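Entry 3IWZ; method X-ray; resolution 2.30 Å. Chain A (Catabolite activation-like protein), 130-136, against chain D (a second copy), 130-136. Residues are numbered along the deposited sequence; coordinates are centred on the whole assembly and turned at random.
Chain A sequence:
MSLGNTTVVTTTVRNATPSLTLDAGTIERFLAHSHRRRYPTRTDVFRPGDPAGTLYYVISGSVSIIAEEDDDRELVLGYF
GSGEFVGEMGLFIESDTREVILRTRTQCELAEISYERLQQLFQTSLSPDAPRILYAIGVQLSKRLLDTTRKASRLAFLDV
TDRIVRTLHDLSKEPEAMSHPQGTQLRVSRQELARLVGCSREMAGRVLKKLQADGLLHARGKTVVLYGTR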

# COMPACT_ATOMS: atom_id res chain seq x y z
N ALA A 130 9.80 -10.07 -20.09
CA ALA A 130 9.27 -8.81 -19.60
C ALA A 130 7.91 -9.00 -18.94
O ALA A 130 7.71 -8.62 -17.78
CB ALA A 130 9.17 -7.79 -20.74
N PRO A 131 6.96 -9.61 -19.67
CA PRO A 131 5.63 -9.83 -19.10
C PRO A 131 5.63 -10.62 -17.80
O PRO A 131 4.83 -10.32 -16.91
CB PRO A 131 4.90 -10.57 -20.23
CG PRO A 131 5.55 -10.02 -21.45
CD PRO A 131 7.01 -10.05 -21.07
N ARG A 132 6.50 -11.62 -17.68
CA ARG A 132 6.56 -12.44 -16.47
C ARG A 132 7.17 -11.72 -15.28
O ARG A 132 6.66 -11.79 -14.16
CB ARG A 132 7.33 -13.75 -16.73
CG ARG A 132 6.49 -14.84 -17.39
CD ARG A 132 7.22 -16.19 -17.38
NE ARG A 132 8.30 -16.23 -18.37
CZ ARG A 132 8.12 -16.37 -19.68
NH1 ARG A 132 6.89 -16.49 -20.17
NH2 ARG A 132 9.17 -16.41 -20.49
N ILE A 133 8.26 -11.02 -15.52
CA ILE A 133 8.91 -10.28 -14.46
C ILE A 133 7.97 -9.16 -14.02
O ILE A 133 7.81 -8.92 -12.83
CB ILE A 133 10.25 -9.71 -14.94
CG1 ILE A 133 11.26 -10.85 -15.10
CG2 ILE A 133 10.76 -8.70 -13.96
CD1 ILE A 133 12.59 -10.45 -15.69
N LEU A 134 7.31 -8.51 -14.98
CA LEU A 134 6.39 -7.44 -14.66
C LEU A 134 5.18 -7.92 -13.85
O LEU A 134 4.79 -7.29 -12.88
CB LEU A 134 5.93 -6.73 -15.93
CG LEU A 134 7.00 -5.83 -16.56
CD1 LEU A 134 6.51 -5.24 -17.87
CD2 LEU A 134 7.35 -4.73 -15.58
N TYR A 135 4.61 -9.05 -14.25
CA TYR A 135 3.46 -9.61 -13.55
C TYR A 135 3.86 -10.02 -12.13
O TYR A 135 3.13 -9.78 -11.16
CB TYR A 135 2.91 -10.84 -14.29
CG TYR A 135 1.74 -11.47 -13.59
CD1 TYR A 135 0.49 -10.86 -13.61
CD2 TYR A 135 1.88 -12.66 -12.87
CE1 TYR A 135 -0.59 -11.40 -12.92
CE2 TYR A 135 0.80 -13.22 -12.17
CZ TYR A 135 -0.44 -12.57 -12.21
OH TYR A 135 -1.51 -13.08 -11.53
N ALA A 136 5.03 -10.63 -12.01
CA ALA A 136 5.49 -11.07 -10.70
C ALA A 136 5.67 -9.89 -9.74
O ALA A 136 5.28 -9.97 -8.59
CB ALA A 136 6.79 -11.86 -10.83
N ALA D 130 0.34 -6.65 -23.49
CA ALA D 130 0.56 -7.15 -22.14
C ALA D 130 1.66 -6.39 -21.40
O ALA D 130 1.45 -5.90 -20.29
CB ALA D 130 0.89 -8.64 -22.17
N PRO D 131 2.86 -6.27 -22.00
CA PRO D 131 3.95 -5.55 -21.34
C PRO D 131 3.56 -4.15 -20.88
O PRO D 131 3.78 -3.79 -19.72
CB PRO D 131 5.04 -5.53 -22.41
CG PRO D 131 4.81 -6.82 -23.12
CD PRO D 131 3.31 -6.84 -23.28
N ARG D 132 2.98 -3.36 -21.78
CA ARG D 132 2.57 -1.99 -21.43
C ARG D 132 1.43 -1.95 -20.42
O ARG D 132 1.36 -1.05 -19.59
CB ARG D 132 2.13 -1.20 -22.67
CG ARG D 132 3.23 -0.42 -23.35
CD ARG D 132 2.67 0.36 -24.52
NE ARG D 132 2.08 -0.52 -25.53
CZ ARG D 132 2.78 -1.23 -26.41
NH1 ARG D 132 4.11 -1.15 -26.42
NH2 ARG D 132 2.16 -2.01 -27.29
N ILE D 133 0.53 -2.93 -20.49
CA ILE D 133 -0.59 -2.96 -19.57
C ILE D 133 -0.06 -3.21 -18.15
O ILE D 133 -0.26 -2.40 -17.24
CB ILE D 133 -1.59 -4.08 -19.92
CG1 ILE D 133 -2.03 -3.96 -21.39
CG2 ILE D 133 -2.79 -3.99 -19.00
CD1 ILE D 133 -2.88 -2.77 -21.71
N LEU D 134 0.61 -4.35 -17.98
CA LEU D 134 1.16 -4.73 -16.69
C LEU D 134 2.03 -3.64 -16.08
O LEU D 134 1.95 -3.37 -14.88
CB LEU D 134 1.96 -6.02 -16.84
CG LEU D 134 1.11 -7.20 -17.27
CD1 LEU D 134 2.01 -8.36 -17.67
CD2 LEU D 134 0.17 -7.57 -16.13
N TYR D 135 2.85 -3.01 -16.91
CA TYR D 135 3.73 -1.95 -16.42
C TYR D 135 2.90 -0.76 -15.94
O TYR D 135 3.20 -0.18 -14.90
CB TYR D 135 4.69 -1.50 -17.52
CG TYR D 135 5.62 -0.40 -17.09
CD1 TYR D 135 6.70 -0.66 -16.25
CD2 TYR D 135 5.40 0.92 -17.49
CE1 TYR D 135 7.52 0.37 -15.80
CE2 TYR D 135 6.23 1.96 -17.05
CZ TYR D 135 7.28 1.67 -16.20
OH TYR D 135 8.07 2.69 -15.72
N ALA D 136 1.87 -0.40 -16.69
CA ALA D 136 1.02 0.72 -16.28
C ALA D 136 0.40 0.40 -14.92
O ALA D 136 0.39 1.24 -14.02
CB ALA D 136 -0.08 0.98 -17.30

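Two copies of the same helical segment pack side by side. Their N-to-C directions differ by 17°, so the helices run nearly parallel. Their axes come within 9.0 Å of each other. Like residues face like residues: the CA atoms of A:Pro131 and D:Pro131 are 5.1 Å apart, and those of A:Leu134 and D:Leu134 are 6.2 Å apart. The contact is therefore close to symmetric, and most interactions occur twice.

The proline pair meets first along the chain. The CA-to-CB bonds of A:Pro131 and D:Pro131 point sideways, yet the two rings touch, with A:Pro131 CG 3.7 Å from D:Pro131 CG. Both rings have the C-gamma exo pucker. A proline ring is compact and hugs its own backbone, which suits a place where the main chains come so near each other.

One turn further on, A:Leu134 and D:Leu134 point toward the opposite helix. They meet at their bases, A:Leu134 CB lying 4.1 Å from D:Leu134 CB. From there the branched ends diverge: A:Leu134 CG and D:Leu134 CG are 6.1 Å apart, and each end turns to a different side of the pair. Both side chains have chi1 m and chi2 t.

Each leucine end fills a shallow hollow on the partner helix. The carbonyl of A:Pro131 or D:Pro131 forms the floor, and A:Tyr135 or D:Tyr135 a wall. On one side, D:Leu134 CD1 rests 3.5 Å from A:Pro131 O and 4.4 Å from A:Pro131 CB. D:Leu134 CD2 lies 4.2 Å from A:Tyr135 CD1. On the other side, A:Leu134 CD1 sits 3.6 Å from D:Pro131 O and 4.2 Å from D:Tyr135 CB. The bump of one chain is thus the filling of the other's hollow, and the exchange is mutual.

The carbonyls at the floor are not free. A:Pro131 O accepts a hydrogen bond from A:Tyr135 N at 3.0 Å, and D:Pro131 O accepts one from D:Tyr135 N at 3.1 Å. The methyl groups pack against oxygens already used within their own helices.

The tyrosines flank the leucines. Both have chi1 t, and both CA-to-CB bonds point sideways. Each presents its ring edge to the partner leucine: D:Leu134 CD2 lies near the plane of the A:Tyr135 ring, and A:Leu134 CD2 near that of the D:Tyr135 ring. Neither leucine stacks on a ring face. The hydroxyls of both tyrosines hydrogen-bond elsewhere in the structure.

The remaining residues add little. A:Ala130 and D:Ala130 point toward the partner, but A:Ala130 CB stays 5.0 Å from D:Pro131 CB, and D:Ala130 CB 4.9 Å from A:Pro131 CB. A:Arg132 and D:Arg132 point away. A:Ile133, D:Ile133, A:Ala136 and D:Ala136 are out of reach of the other stretch.

No hydrogen bond crosses between the stretches. The contact buries 312 Å², both sides summed, and rests on the fit of two prolines, two leucines and two tyrosines.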